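Local coordinates for citrate synthase (Metallosphaera sedula, PDB 6ABX), which probably catalyses the condensation of oxaloacetate with acetyl-CoA and water to give citrate and CoA in the tricarboxylic acid cycle, at residues A[128-142]-A[149-161]. Numbering follows the deposited sequence.
Sequences SLIQRTRRNQEFVEP and SENFLYMIRGERP
Arg-132 ties Ile-156 O, across the contact, to Glu-138 O of its own segment. Its NH1 gives a nearly straight hydrogen bond to Ile-156 O (3.1 Å, 163° at the hydrogen), from well above that carbonyl plane. NE and NH2 both donate to the single oxygen Glu-138 O, which lies in the guanidinium plane. The chain reaches Ile-156 by folding at chi2 and chi3. The guanidinium lies between Val-140 CG2 on one face and Gln-137 CB on the other.

Waters extend the link. One joins Arg-132 NH1 to Arg-157 O. A second bridges Arg-135 NH1, also bonded to Gly-318 O, and Gln-137 OE1 to Ile-156 O. A third runs from Val-140 N to Met-155 O.

Next to the polar end, Ser-128 packs against Met-155 and Ile-156, with OG 3.4 Å from Phe-152 CE1 at the ring edge. That hydroxyl bonds to Pro-124 O. Val-140 CG1 sits over a face of the Tyr-154 ring, 3.3 Å from CE2. Pro-142 CB lies 3.9 Å from Met-155 SD.

Segments 128-134 and 149-157, which end helices 112-134 and 148-157, run near parallel (21°). A Schellman motif with Asn-136 as C-prime ends the first helix. Carbonyls ending the second would favour a positive charge, so Arg-132 probably offsets them while holding the loop at Glu-138.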
loop_
_atom_site.group_PDB
_atom_site.type_symbol
_atom_site.label_atom_id
_atom_site.label_comp_id
_atom_site.label_asym_id
_atom_site.label_seq_id
_atom_site.Cartn_x
_atom_site.Cartn_y
_atom_site.Cartn_z
ATOM N N SER A 128 12.672 -18.001 2.445
ATOM C CA SER A 128 13.448 -19.203 2.802
ATOM C C SER A 128 13.801 -19.204 4.312
ATOM O O SER A 128 13.650 -20.247 4.975
ATOM C CB SER A 128 14.652 -19.325 1.893
ATOM O OG SER A 128 14.256 -19.494 0.539
ATOM N N LEU A 129 14.216 -18.054 4.847
ATOM C CA LEU A 129 14.514 -17.935 6.278
ATOM C C LEU A 129 13.262 -18.114 7.130
ATOM O O LEU A 129 13.314 -18.828 8.137
ATOM C CB LEU A 129 15.195 -16.605 6.535
ATOM C CG LEU A 129 15.577 -16.328 7.983
ATOM C CD1 LEU A 129 16.455 -17.437 8.539
ATOM C CD2 LEU A 129 16.286 -14.985 8.008
ATOM N N ILE A 130 12.091 -17.634 6.667
ATOM C CA ILE A 130 10.861 -17.960 7.370
ATOM C C ILE A 130 10.705 -19.481 7.432
ATOM O O ILE A 130 10.431 -20.021 8.505
ATOM C CB ILE A 130 9.614 -17.293 6.747
ATOM C CG1 ILE A 130 9.660 -15.779 6.814
ATOM C CG2 ILE A 130 8.340 -17.877 7.401
ATOM C CD1 ILE A 130 8.582 -15.082 6.001
ATOM N N GLN A 131 10.797 -20.153 6.274
ATOM C CA GLN A 131 10.534 -21.575 6.212
ATOM C C GLN A 131 11.520 -22.374 7.072
ATOM O O GLN A 131 11.092 -23.281 7.765
ATOM C CB GLN A 131 10.611 -22.079 4.778
ATOM C CG GLN A 131 10.403 -23.564 4.680
ATOM C CD GLN A 131 8.958 -23.858 4.892
ATOM O OE1 GLN A 131 8.122 -23.734 3.961
ATOM N NE2 GLN A 131 8.646 -24.167 6.148
ATOM N N ARG A 132 12.812 -22.078 6.953
ATOM C CA ARG A 132 13.880 -22.792 7.681
ATOM C C ARG A 132 13.615 -22.603 9.184
ATOM O O ARG A 132 13.614 -23.598 9.921
ATOM C CB ARG A 132 15.260 -22.213 7.364
ATOM C CG ARG A 132 15.718 -22.422 5.925
ATOM C CD ARG A 132 16.120 -23.834 5.587
ATOM N NE ARG A 132 17.379 -24.314 6.155
ATOM C CZ ARG A 132 17.859 -25.546 6.019
ATOM N NH1 ARG A 132 17.292 -26.443 5.215
ATOM N NH2 ARG A 132 18.983 -25.862 6.631
ATOM N N THR A 133 13.288 -21.373 9.577
ATOM C CA THR A 133 13.111 -21.052 11.028
ATOM C C THR A 133 11.941 -21.871 11.591
ATOM O O THR A 133 12.008 -22.429 12.700
ATOM C CB THR A 133 12.954 -19.549 11.244
ATOM O OG1 THR A 133 14.118 -18.863 10.792
ATOM C CG2 THR A 133 12.702 -19.230 12.695
ATOM N N ARG A 134 10.851 -21.965 10.831
ATOM C CA ARG A 134 9.677 -22.674 11.295
ATOM C C ARG A 134 10.006 -24.147 11.559
ATOM O O ARG A 134 9.381 -24.781 12.427
ATOM C CB ARG A 134 8.526 -22.579 10.303
ATOM C CG ARG A 134 7.875 -21.222 10.343
ATOM C CD ARG A 134 6.888 -21.246 9.243
ATOM N NE ARG A 134 5.941 -20.207 9.297
ATOM C CZ ARG A 134 4.852 -20.253 8.531
ATOM N NH1 ARG A 134 4.753 -21.178 7.575
ATOM N NH2 ARG A 134 3.894 -19.382 8.727
ATOM N N ARG A 135 10.901 -24.703 10.742
ATOM C CA ARG A 135 11.323 -26.115 10.846
ATOM C C ARG A 135 12.507 -26.318 11.779
ATOM O O ARG A 135 13.153 -27.393 11.732
ATOM C CB ARG A 135 11.671 -26.594 9.438
ATOM C CG ARG A 135 10.421 -26.702 8.571
ATOM C CD ARG A 135 10.678 -27.055 7.126
ATOM N NE ARG A 135 9.411 -27.278 6.414
ATOM C CZ ARG A 135 9.292 -27.331 5.081
ATOM N NH1 ARG A 135 10.347 -27.077 4.306
ATOM N NH2 ARG A 135 8.080 -27.488 4.544
ATOM N N ASN A 136 12.878 -25.291 12.550
ATOM C CA ASN A 136 14.059 -25.352 13.435
ATOM C C ASN A 136 15.345 -25.684 12.679
ATOM O O ASN A 136 16.213 -26.435 13.189
ATOM C CB ASN A 136 13.853 -26.406 14.552
ATOM C CG ASN A 136 12.708 -26.085 15.488
ATOM O OD1 ASN A 136 12.338 -24.929 15.637
ATOM N ND2 ASN A 136 12.134 -27.101 16.128
ATOM N N GLN A 137 15.487 -25.147 11.463
ATOM C CA GLN A 137 16.639 -25.328 10.610
ATOM C C GLN A 137 17.380 -24.006 10.480
ATOM O O GLN A 137 16.803 -22.935 10.666
ATOM C CB GLN A 137 16.220 -25.786 9.210
ATOM C CG GLN A 137 15.517 -27.129 9.196
ATOM C CD GLN A 137 14.863 -27.392 7.863
ATOM O OE1 GLN A 137 14.353 -26.491 7.202
ATOM N NE2 GLN A 137 14.924 -28.631 7.463
ATOM N N GLU A 138 18.666 -24.108 10.226
ATOM C CA GLU A 138 19.534 -22.977 10.124
ATOM C C GLU A 138 19.342 -22.269 8.782
ATOM O O GLU A 138 19.120 -22.906 7.705
ATOM C CB GLU A 138 20.992 -23.407 10.260
ATOM C CG GLU A 138 21.937 -22.262 10.503
ATOM C CD GLU A 138 23.367 -22.687 10.757
ATOM O OE1 GLU A 138 23.697 -23.862 10.505
ATOM O OE2 GLU A 138 24.138 -21.811 11.160
ATOM N N PHE A 139 19.463 -20.953 8.855
ATOM C CA PHE A 139 19.494 -20.101 7.679
ATOM C C PHE A 139 20.512 -20.678 6.693
ATOM O O PHE A 139 21.690 -20.959 7.048
ATOM C CB PHE A 139 19.815 -18.701 8.188
ATOM C CG PHE A 139 19.839 -17.576 7.187
ATOM C CD1 PHE A 139 19.182 -17.661 5.970
ATOM C CD2 PHE A 139 20.383 -16.353 7.597
ATOM C CE1 PHE A 139 19.208 -16.569 5.104
ATOM C CE2 PHE A 139 20.354 -15.251 6.751
ATOM C CZ PHE A 139 19.790 -15.384 5.496
ATOM N N VAL A 140 20.086 -20.869 5.440
ATOM C CA VAL A 140 20.941 -21.185 4.345
ATOM C C VAL A 140 21.141 -19.909 3.522
ATOM O O VAL A 140 20.226 -19.418 2.893
ATOM C CB VAL A 140 20.395 -22.313 3.465
ATOM C CG1 VAL A 140 21.275 -22.585 2.252
ATOM C CG2 VAL A 140 20.141 -23.590 4.273
ATOM N N GLU A 141 22.358 -19.388 3.539
ATOM C CA GLU A 141 22.580 -18.096 2.871
ATOM C C GLU A 141 22.515 -18.326 1.379
ATOM O O GLU A 141 22.890 -19.369 0.842
ATOM C CB GLU A 141 23.912 -17.474 3.286
ATOM C CG GLU A 141 23.860 -16.883 4.683
ATOM C CD GLU A 141 25.166 -16.246 5.145
ATOM O OE1 GLU A 141 25.732 -15.433 4.384
ATOM O OE2 GLU A 141 25.609 -16.567 6.256
ATOM N N PRO A 142 22.125 -17.279 0.615
ATOM C CA PRO A 142 22.107 -17.414 -0.832
ATOM C C PRO A 142 23.478 -17.722 -1.418
ATOM O O PRO A 142 24.501 -17.236 -0.903
ATOM C CB PRO A 142 21.642 -16.049 -1.384
ATOM C CG PRO A 142 21.487 -15.155 -0.187
ATOM C CD PRO A 142 21.677 -15.981 1.076
ATOM N N SER A 149 16.032 -19.696 -9.515
ATOM C CA SER A 149 15.128 -20.771 -9.028
ATOM C C SER A 149 15.945 -21.884 -8.346
ATOM O O SER A 149 15.496 -22.429 -7.324
ATOM C CB SER A 149 14.294 -21.290 -10.172
ATOM O OG SER A 149 13.446 -20.257 -10.674
ATOM N N GLU A 150 17.128 -22.177 -8.884
ATOM C CA GLU A 150 17.995 -23.203 -8.248
ATOM C C GLU A 150 18.354 -22.748 -6.816
ATOM O O GLU A 150 18.305 -23.516 -5.836
ATOM C CB GLU A 150 19.255 -23.479 -9.072
ATOM C CG GLU A 150 20.011 -24.629 -8.421
ATOM C CD GLU A 150 21.187 -25.268 -9.133
ATOM O OE1 GLU A 150 21.586 -24.733 -10.220
ATOM O OE2 GLU A 150 21.696 -26.301 -8.572
ATOM N N ASN A 151 18.725 -21.474 -6.680
ATOM C CA ASN A 151 19.086 -20.927 -5.400
ATOM C C ASN A 151 17.901 -20.951 -4.421
ATOM O O ASN A 151 18.095 -21.153 -3.200
ATOM C CB ASN A 151 19.591 -19.487 -5.506
ATOM C CG ASN A 151 19.987 -18.936 -4.163
ATOM O OD1 ASN A 151 20.971 -19.419 -3.578
ATOM N ND2 ASN A 151 19.293 -17.915 -3.702
ATOM N N PHE A 152 16.690 -20.660 -4.909
ATOM C CA PHE A 152 15.527 -20.599 -4.050
ATOM C C PHE A 152 15.300 -21.987 -3.400
ATOM O O PHE A 152 15.118 -22.103 -2.174
ATOM C CB PHE A 152 14.297 -20.161 -4.868
ATOM C CG PHE A 152 13.154 -19.561 -4.086
ATOM C CD1 PHE A 152 13.058 -19.659 -2.708
ATOM C CD2 PHE A 152 12.157 -18.874 -4.751
ATOM C CE1 PHE A 152 12.011 -19.084 -2.015
ATOM C CE2 PHE A 152 11.091 -18.332 -4.051
ATOM C CZ PHE A 152 11.048 -18.382 -2.689
ATOM N N LEU A 153 15.409 -23.030 -4.197
ATOM C CA LEU A 153 15.245 -24.397 -3.672
ATOM C C LEU A 153 16.406 -24.783 -2.756
ATOM O O LEU A 153 16.213 -25.409 -1.731
ATOM C CB LEU A 153 15.096 -25.394 -4.813
ATOM C CG LEU A 153 13.791 -25.280 -5.606
ATOM C CD1 LEU A 153 13.805 -26.237 -6.777
ATOM C CD2 LEU A 153 12.595 -25.513 -4.722
ATOM N N TYR A 154 17.607 -24.333 -3.088
ATOM C CA TYR A 154 18.806 -24.563 -2.257
ATOM C C TYR A 154 18.619 -23.945 -0.863
ATOM O O TYR A 154 18.885 -24.564 0.151
ATOM C CB TYR A 154 20.041 -23.988 -2.951
ATOM C CG TYR A 154 21.240 -23.846 -2.062
ATOM C CD1 TYR A 154 21.906 -24.973 -1.609
ATOM C CD2 TYR A 154 21.652 -22.618 -1.598
ATOM C CE1 TYR A 154 22.969 -24.850 -0.723
ATOM C CE2 TYR A 154 22.736 -22.477 -0.741
ATOM C CZ TYR A 154 23.411 -23.608 -0.323
ATOM O OH TYR A 154 24.469 -23.499 0.552
ATOM N N MET A 155 18.053 -22.749 -0.792
ATOM C CA MET A 155 17.897 -22.064 0.466
ATOM C C MET A 155 16.824 -22.738 1.338
ATOM O O MET A 155 16.818 -22.532 2.538
ATOM C CB MET A 155 17.569 -20.591 0.268
ATOM C CG MET A 155 18.753 -19.773 -0.303
ATOM S SD MET A 155 18.433 -18.007 -0.301
ATOM C CE MET A 155 16.930 -17.994 -1.296
ATOM N N ILE A 156 15.831 -23.400 0.732
ATOM C CA ILE A 156 14.818 -24.161 1.499
ATOM C C ILE A 156 15.364 -25.506 1.971
ATOM O O ILE A 156 15.055 -25.962 3.099
ATOM C CB ILE A 156 13.568 -24.365 0.599
ATOM C CG1 ILE A 156 12.947 -23.042 0.174
ATOM C CG2 ILE A 156 12.546 -25.247 1.282
ATOM C CD1 ILE A 156 12.241 -22.407 1.313
ATOM N N ARG A 157 16.019 -26.230 1.051
ATOM C CA ARG A 157 16.395 -27.625 1.297
ATOM C C ARG A 157 17.760 -27.719 1.958
ATOM O O ARG A 157 18.038 -28.699 2.666
ATOM C CB ARG A 157 16.368 -28.403 -0.024
ATOM C CG ARG A 157 14.950 -28.767 -0.461
ATOM C CD ARG A 157 14.554 -28.171 -1.766
ATOM N NE ARG A 157 13.448 -28.875 -2.414
ATOM C CZ ARG A 157 13.536 -29.387 -3.603
ATOM N NH1 ARG A 157 14.726 -29.676 -4.109
ATOM N NH2 ARG A 157 12.432 -29.548 -4.296
ATOM N N GLY A 158 18.640 -26.764 1.681
ATOM C CA GLY A 158 20.029 -26.800 2.172
ATOM C C GLY A 158 20.913 -27.700 1.341
ATOM O O GLY A 158 22.045 -27.972 1.720
ATOM N N GLU A 159 20.409 -28.159 0.200
ATOM C CA GLU A 159 21.211 -28.848 -0.799
ATOM C C GLU A 159 20.682 -28.484 -2.181
ATOM O O GLU A 159 19.518 -28.086 -2.331
ATOM C CB GLU A 159 21.254 -30.358 -0.556
ATOM C CG GLU A 159 19.943 -31.080 -0.635
ATOM C CD GLU A 159 20.111 -32.602 -0.543
ATOM O OE1 GLU A 159 19.245 -33.259 0.072
ATOM O OE2 GLU A 159 21.115 -33.139 -1.086
ATOM N N ARG A 160 21.542 -28.609 -3.188
ATOM C CA ARG A 160 21.168 -28.197 -4.527
ATOM C C ARG A 160 20.096 -29.132 -5.055
ATOM O O ARG A 160 20.099 -30.336 -4.779
ATOM C CB ARG A 160 22.390 -28.097 -5.445
ATOM C CG ARG A 160 23.272 -26.916 -5.079
ATOM C CD ARG A 160 24.554 -26.833 -5.862
ATOM N NE ARG A 160 25.480 -25.816 -5.362
ATOM C CZ ARG A 160 26.637 -25.525 -5.965
ATOM N NH1 ARG A 160 27.036 -26.275 -6.983
ATOM N NH2 ARG A 160 27.369 -24.489 -5.584
ATOM N N PRO A 161 19.073 -28.573 -5.733
ATOM C CA PRO A 161 17.975 -29.377 -6.240
ATOM C C PRO A 161 18.305 -30.114 -7.536
ATOM O O PRO A 161 19.242 -29.699 -8.242
ATOM C CB PRO A 161 16.908 -28.292 -6.534
ATOM C CG PRO A 161 17.727 -27.106 -6.966
ATOM C CD PRO A 161 18.900 -27.123 -6.001
HETATM O O HOH W 1 18.676 -28.927 5.878
HETATM O O HOH W 2 13.162 -26.468 4.824
HETATM O O HOH W 3 17.596 -20.271 4.187
HETATM O O HOH W 4 24.828 -20.993 1.567
#